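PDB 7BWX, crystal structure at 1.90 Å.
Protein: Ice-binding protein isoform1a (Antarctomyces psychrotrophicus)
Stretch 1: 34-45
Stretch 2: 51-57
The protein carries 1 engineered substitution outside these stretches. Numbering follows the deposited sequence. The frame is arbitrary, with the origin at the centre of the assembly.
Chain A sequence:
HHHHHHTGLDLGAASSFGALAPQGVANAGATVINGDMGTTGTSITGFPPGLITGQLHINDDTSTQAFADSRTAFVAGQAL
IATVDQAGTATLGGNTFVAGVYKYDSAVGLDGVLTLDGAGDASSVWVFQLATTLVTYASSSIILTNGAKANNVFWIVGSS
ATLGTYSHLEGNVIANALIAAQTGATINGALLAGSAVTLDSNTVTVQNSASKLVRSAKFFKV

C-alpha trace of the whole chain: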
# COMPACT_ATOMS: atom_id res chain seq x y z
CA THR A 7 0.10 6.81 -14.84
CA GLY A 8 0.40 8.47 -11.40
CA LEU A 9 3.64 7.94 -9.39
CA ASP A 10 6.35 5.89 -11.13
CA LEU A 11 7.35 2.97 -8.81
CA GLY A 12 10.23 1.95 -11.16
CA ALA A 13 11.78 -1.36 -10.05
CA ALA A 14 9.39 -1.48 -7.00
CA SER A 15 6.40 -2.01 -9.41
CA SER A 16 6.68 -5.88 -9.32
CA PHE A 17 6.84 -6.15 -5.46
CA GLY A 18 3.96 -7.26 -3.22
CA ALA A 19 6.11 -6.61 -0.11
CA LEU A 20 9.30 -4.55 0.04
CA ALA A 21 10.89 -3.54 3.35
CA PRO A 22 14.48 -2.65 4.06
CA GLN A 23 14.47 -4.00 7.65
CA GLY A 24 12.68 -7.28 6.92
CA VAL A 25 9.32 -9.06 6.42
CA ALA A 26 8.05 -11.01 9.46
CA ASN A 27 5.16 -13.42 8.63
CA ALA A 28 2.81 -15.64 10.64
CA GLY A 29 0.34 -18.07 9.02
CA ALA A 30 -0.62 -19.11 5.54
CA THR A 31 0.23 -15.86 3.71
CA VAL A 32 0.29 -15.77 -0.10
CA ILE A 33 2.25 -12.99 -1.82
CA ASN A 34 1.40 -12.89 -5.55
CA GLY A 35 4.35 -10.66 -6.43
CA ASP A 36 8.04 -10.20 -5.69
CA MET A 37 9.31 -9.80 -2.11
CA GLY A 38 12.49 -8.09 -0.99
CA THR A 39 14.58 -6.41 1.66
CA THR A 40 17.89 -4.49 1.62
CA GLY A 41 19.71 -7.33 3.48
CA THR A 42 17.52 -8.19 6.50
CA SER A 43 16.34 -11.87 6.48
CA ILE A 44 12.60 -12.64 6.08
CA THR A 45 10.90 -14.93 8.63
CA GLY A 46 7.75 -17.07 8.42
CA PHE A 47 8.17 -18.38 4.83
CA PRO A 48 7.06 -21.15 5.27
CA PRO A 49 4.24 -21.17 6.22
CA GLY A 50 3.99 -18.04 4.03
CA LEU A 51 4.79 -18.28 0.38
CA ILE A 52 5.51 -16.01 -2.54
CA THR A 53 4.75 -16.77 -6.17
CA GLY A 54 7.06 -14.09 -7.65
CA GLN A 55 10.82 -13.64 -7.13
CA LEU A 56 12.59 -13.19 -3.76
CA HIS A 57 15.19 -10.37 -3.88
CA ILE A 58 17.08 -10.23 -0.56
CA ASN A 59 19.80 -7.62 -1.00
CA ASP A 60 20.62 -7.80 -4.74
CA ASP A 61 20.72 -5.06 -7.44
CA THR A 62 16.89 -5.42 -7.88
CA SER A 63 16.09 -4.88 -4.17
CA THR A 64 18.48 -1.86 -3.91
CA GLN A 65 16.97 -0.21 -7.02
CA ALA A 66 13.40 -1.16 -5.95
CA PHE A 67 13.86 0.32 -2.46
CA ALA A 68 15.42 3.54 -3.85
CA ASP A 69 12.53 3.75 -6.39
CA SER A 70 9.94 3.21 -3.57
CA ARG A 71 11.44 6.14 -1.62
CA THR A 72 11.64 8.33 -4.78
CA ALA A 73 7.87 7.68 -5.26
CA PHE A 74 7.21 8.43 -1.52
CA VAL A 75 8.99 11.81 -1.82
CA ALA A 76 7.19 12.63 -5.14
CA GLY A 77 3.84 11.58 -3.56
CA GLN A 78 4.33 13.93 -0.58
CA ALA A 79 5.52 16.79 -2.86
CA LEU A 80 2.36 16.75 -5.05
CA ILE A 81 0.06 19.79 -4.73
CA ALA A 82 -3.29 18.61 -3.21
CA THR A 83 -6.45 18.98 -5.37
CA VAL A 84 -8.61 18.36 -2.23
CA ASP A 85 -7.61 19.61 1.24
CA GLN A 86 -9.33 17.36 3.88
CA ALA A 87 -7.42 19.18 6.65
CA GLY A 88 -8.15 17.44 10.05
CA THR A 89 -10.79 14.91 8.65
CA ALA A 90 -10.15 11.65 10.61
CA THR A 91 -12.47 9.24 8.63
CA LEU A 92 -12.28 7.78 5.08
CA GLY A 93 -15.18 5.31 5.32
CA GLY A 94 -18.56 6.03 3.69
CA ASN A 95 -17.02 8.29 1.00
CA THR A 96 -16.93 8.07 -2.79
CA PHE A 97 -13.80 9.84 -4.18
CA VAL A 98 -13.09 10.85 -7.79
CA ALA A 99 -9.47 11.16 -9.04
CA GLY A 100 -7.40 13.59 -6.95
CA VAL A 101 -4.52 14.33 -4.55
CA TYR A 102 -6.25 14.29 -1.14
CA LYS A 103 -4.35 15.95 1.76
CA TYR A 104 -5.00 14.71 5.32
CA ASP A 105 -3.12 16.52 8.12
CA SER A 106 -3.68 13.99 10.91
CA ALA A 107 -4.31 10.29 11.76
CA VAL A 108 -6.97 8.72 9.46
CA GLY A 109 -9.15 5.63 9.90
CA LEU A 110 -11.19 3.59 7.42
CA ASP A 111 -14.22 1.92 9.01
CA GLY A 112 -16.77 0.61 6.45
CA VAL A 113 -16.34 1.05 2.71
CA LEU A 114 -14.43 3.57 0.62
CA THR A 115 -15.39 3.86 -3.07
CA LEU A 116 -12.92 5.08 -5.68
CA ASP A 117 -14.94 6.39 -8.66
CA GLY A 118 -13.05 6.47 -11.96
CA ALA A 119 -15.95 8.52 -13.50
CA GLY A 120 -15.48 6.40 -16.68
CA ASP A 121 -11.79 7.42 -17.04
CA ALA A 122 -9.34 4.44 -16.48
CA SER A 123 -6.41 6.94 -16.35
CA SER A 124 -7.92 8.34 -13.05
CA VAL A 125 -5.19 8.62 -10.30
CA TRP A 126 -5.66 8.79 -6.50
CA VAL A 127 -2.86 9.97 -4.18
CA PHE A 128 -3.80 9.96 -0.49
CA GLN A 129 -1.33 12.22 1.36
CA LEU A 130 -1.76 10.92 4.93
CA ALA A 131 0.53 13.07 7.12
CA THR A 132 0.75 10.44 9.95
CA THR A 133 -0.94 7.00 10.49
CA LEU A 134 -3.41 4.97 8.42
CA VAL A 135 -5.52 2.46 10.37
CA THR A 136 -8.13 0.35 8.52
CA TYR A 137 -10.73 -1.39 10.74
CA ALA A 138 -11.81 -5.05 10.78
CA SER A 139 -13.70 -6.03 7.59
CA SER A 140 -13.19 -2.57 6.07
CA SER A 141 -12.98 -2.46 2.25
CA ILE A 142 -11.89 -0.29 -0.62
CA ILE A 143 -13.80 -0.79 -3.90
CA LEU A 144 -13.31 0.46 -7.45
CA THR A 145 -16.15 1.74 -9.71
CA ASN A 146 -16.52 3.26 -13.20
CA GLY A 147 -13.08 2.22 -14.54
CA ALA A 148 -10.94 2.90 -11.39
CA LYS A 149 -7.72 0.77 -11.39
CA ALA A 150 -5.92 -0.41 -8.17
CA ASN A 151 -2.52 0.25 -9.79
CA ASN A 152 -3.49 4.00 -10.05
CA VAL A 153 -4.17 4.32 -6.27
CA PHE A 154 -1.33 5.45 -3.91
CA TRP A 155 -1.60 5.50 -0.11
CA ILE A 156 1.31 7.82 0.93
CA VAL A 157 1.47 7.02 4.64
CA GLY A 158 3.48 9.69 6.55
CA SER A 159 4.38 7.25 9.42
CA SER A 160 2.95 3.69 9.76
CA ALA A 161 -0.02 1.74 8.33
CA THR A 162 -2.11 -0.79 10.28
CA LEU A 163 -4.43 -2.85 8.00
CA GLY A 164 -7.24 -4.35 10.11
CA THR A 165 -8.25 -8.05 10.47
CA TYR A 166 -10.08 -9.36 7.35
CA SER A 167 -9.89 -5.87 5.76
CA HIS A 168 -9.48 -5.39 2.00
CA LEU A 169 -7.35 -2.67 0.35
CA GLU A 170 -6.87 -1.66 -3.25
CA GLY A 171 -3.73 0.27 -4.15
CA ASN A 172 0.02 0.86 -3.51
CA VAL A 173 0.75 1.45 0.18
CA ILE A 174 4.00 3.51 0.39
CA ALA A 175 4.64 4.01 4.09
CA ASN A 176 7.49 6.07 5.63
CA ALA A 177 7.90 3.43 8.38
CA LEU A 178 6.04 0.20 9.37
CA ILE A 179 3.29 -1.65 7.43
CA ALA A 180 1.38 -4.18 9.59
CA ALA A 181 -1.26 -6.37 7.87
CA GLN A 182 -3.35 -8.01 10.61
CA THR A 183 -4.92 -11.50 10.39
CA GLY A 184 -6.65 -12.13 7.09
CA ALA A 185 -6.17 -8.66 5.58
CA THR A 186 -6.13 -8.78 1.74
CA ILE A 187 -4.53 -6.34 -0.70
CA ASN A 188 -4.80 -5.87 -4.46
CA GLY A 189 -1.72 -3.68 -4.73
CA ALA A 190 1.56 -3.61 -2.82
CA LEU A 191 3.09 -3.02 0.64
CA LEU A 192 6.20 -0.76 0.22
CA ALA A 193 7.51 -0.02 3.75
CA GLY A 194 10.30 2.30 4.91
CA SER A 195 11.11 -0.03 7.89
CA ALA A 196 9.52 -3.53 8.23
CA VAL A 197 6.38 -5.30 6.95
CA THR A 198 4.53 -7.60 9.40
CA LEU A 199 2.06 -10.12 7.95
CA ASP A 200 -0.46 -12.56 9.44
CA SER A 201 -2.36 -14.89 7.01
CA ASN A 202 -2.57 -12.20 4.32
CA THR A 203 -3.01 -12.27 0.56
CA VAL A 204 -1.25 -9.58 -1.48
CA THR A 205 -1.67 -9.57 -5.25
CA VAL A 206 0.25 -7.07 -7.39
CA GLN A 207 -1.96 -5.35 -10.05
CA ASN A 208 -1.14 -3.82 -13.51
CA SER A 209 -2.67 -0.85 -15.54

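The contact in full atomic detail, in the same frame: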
# COMPACT_ATOMS: atom_id res chain seq x y z
N ASN A 34 1.39 -12.75 -4.08
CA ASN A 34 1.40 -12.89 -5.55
C ASN A 34 2.13 -11.69 -6.14
O ASN A 34 1.51 -10.73 -6.59
CB ASN A 34 -0.01 -13.06 -6.15
CG ASN A 34 -0.69 -14.29 -5.61
OD1 ASN A 34 -0.12 -15.38 -5.65
ND2 ASN A 34 -1.89 -14.10 -5.06
N GLY A 35 3.45 -11.76 -6.11
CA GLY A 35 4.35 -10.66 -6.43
C GLY A 35 5.74 -10.98 -5.93
O GLY A 35 5.93 -12.02 -5.31
N ASP A 36 6.66 -10.08 -6.16
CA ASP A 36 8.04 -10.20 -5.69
C ASP A 36 8.08 -9.77 -4.23
O ASP A 36 7.16 -9.03 -3.77
CB ASP A 36 8.96 -9.35 -6.56
CG ASP A 36 9.07 -9.81 -8.00
OD1 ASP A 36 8.68 -10.94 -8.31
OD2 ASP A 36 9.59 -9.00 -8.80
N MET A 37 9.09 -10.21 -3.51
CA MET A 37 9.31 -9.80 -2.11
C MET A 37 10.79 -9.48 -1.95
O MET A 37 11.65 -10.17 -2.57
CB MET A 37 8.91 -10.88 -1.11
CG MET A 37 9.06 -10.42 0.33
SD MET A 37 8.03 -11.46 1.39
CE MET A 37 8.83 -13.04 1.14
N GLY A 38 11.08 -8.41 -1.21
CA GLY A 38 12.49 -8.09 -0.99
C GLY A 38 12.74 -7.27 0.25
O GLY A 38 11.83 -6.66 0.81
N THR A 39 14.02 -7.23 0.59
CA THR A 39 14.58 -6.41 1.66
C THR A 39 15.93 -5.88 1.17
O THR A 39 16.41 -6.37 0.15
CB THR A 39 14.80 -7.25 2.92
OG1 THR A 39 15.96 -8.07 2.74
CG2 THR A 39 13.64 -8.15 3.24
N THR A 40 16.54 -5.00 1.94
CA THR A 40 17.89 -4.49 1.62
C THR A 40 18.95 -5.26 2.41
O THR A 40 20.06 -4.73 2.56
CB THR A 40 17.90 -2.97 1.81
OG1 THR A 40 17.50 -2.62 3.13
CG2 THR A 40 16.99 -2.29 0.81
N GLY A 41 18.70 -6.51 2.77
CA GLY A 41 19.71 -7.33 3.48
C GLY A 41 19.14 -8.08 4.68
O GLY A 41 19.61 -9.19 4.99
N THR A 42 18.16 -7.52 5.36
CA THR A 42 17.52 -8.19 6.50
C THR A 42 16.84 -9.49 6.01
O THR A 42 16.18 -9.47 4.97
CB THR A 42 16.52 -7.23 7.15
OG1 THR A 42 17.24 -6.04 7.50
CG2 THR A 42 15.82 -7.85 8.33
N SER A 43 16.95 -10.56 6.78
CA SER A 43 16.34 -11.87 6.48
C SER A 43 14.82 -11.75 6.65
O SER A 43 14.34 -10.81 7.36
CB SER A 43 16.91 -12.93 7.38
OG SER A 43 16.42 -12.72 8.68
N ILE A 44 14.09 -12.56 5.92
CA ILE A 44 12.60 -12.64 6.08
C ILE A 44 12.34 -13.79 7.02
O ILE A 44 13.15 -14.74 7.01
CB ILE A 44 11.93 -12.81 4.71
CG1 ILE A 44 12.35 -14.13 4.07
CG2 ILE A 44 12.29 -11.62 3.82
CD1 ILE A 44 11.44 -14.61 2.95
N THR A 45 11.25 -13.78 7.77
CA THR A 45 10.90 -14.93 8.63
C THR A 45 9.46 -15.30 8.37
O THR A 45 8.67 -14.40 7.99
CB THR A 45 11.11 -14.64 10.12
OG1 THR A 45 10.34 -13.48 10.48
CG2 THR A 45 12.51 -14.23 10.40
N LEU A 51 4.05 -18.09 1.63
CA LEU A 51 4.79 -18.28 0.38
C LEU A 51 4.65 -17.12 -0.57
O LEU A 51 3.73 -16.28 -0.43
CB LEU A 51 4.33 -19.59 -0.24
CG LEU A 51 2.92 -19.66 -0.75
CD1 LEU A 51 2.85 -19.27 -2.19
CD2 LEU A 51 2.48 -21.11 -0.67
N ILE A 52 5.58 -17.06 -1.50
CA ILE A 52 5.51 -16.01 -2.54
C ILE A 52 5.55 -16.70 -3.88
O ILE A 52 6.28 -17.71 -4.01
CB ILE A 52 6.60 -14.94 -2.36
CG1 ILE A 52 7.80 -15.18 -3.24
CG2 ILE A 52 7.00 -14.80 -0.91
CD1 ILE A 52 8.64 -13.97 -3.36
N THR A 53 4.86 -16.13 -4.85
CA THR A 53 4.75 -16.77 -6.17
C THR A 53 5.66 -16.02 -7.12
O THR A 53 5.81 -16.49 -8.22
CB THR A 53 3.28 -16.81 -6.60
OG1 THR A 53 2.80 -15.47 -6.72
CG2 THR A 53 2.48 -17.55 -5.56
N GLY A 54 6.14 -14.83 -6.76
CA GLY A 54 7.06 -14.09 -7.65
C GLY A 54 8.48 -14.38 -7.24
O GLY A 54 8.74 -15.44 -6.68
N GLN A 55 9.37 -13.43 -7.41
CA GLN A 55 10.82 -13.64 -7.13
C GLN A 55 11.18 -13.03 -5.77
O GLN A 55 10.70 -11.93 -5.46
CB GLN A 55 11.65 -12.98 -8.24
CG GLN A 55 11.58 -13.72 -9.58
CD GLN A 55 12.54 -13.08 -10.57
OE1 GLN A 55 12.12 -12.38 -11.49
NE2 GLN A 55 13.84 -13.25 -10.34
N LEU A 56 12.04 -13.69 -5.03
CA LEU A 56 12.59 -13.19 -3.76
C LEU A 56 13.87 -12.43 -4.10
O LEU A 56 14.71 -12.93 -4.85
CB LEU A 56 12.78 -14.43 -2.89
CG LEU A 56 13.03 -14.22 -1.42
CD1 LEU A 56 12.03 -13.26 -0.77
CD2 LEU A 56 13.01 -15.57 -0.73
N HIS A 57 13.99 -11.20 -3.64
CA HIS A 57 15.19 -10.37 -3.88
C HIS A 57 15.67 -9.87 -2.52
O HIS A 57 15.19 -8.83 -2.07
CB HIS A 57 14.88 -9.22 -4.83
CG HIS A 57 14.58 -9.64 -6.23
ND1 HIS A 57 15.59 -10.01 -7.10
CD2 HIS A 57 13.41 -9.66 -6.93
CE1 HIS A 57 15.07 -10.31 -8.28
NE2 HIS A 57 13.72 -10.09 -8.22
O HOH W 1 11.78 -9.91 -10.14

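The strongest polar link between the two stretches is made by a side chain. The carboxylate of D36 accepts a hydrogen bond from the backbone amide of Q55, with OD1 of D36 2.7 Å from N of Q55 and the N-H...O angle almost straight at 175°. The CA-to-CB bond of D36 points sideways, but chi1 in the m well brings the carboxylate nearer the second stretch, where it meets an amide that precedes the strand. Aspartate suits this place because its short side chain carries two oxygens. While OD1 takes the amide, OD2 accepts a hydrogen bond from a water at 2.7 Å from the water oxygen. The same water lies 2.7 Å from NE2 of H57 and makes a weak hydrogen bond, 2.8 Å long, to OE1 of Q55, so that three side chains meet around one solvent molecule. OD2 of D36 also lies near the plane of the H57 ring, at its edge, 4.3 Å from CD2.

Beyond this point the backbones take over as a short parallel sheet, in which M37 pairs with L56 and G38 with H57. The amide N of M37 donates to O of Q55 at 3.1 Å, and the amide N of H57 donates to O of M37 at 2.8 Å. M37 thus uses both its backbone polar groups to reach the residues flanking L56, the pattern expected of parallel strands. The ladder fades at its far end, where N of T39 makes only a weak bond to O of H57 at 3.3 Å. At G38 the chains run very close, with CA of G38 3.0 Å from O of H57; a CB here would clash with that carbonyl oxygen, so glycine fits.

At the other end, N of G54 bonds weakly to O of G35 at 3.2 Å, with a bent angle of 125°. G54 also passes close to the D36 carboxylate, its CA 3.6 Å from OD1 of D36. A CB on G54 would clash with both that OD1 and O of G35, which explains the value of a bare backbone. Farther out, the hydroxyl OG1 of T53 and the amide oxygen OD1 of N34 approach to 3.1 Å, a polar pairing at a more open margin.

The apolar packing gathers on the sheet face bearing M37 and L56. M37 is buried, and its long, flexible side chain carries the terminal methyl between two branched neighbours: CE of M37 lies 3.3 Å from CG2 of I52 and 3.7 Å from CD1 of L56. I52 points toward the first stretch, and its CD1 also comes within 3.9 Å of O of G35. Although L56 is exposed, the end of its side chain leans inward, and its CD1 meets CD1 of I44 at 4.0 Å, extending the apolar patch to a residue later in the first stretch. Altogether the two stretches bury 542 Å², counting both sides.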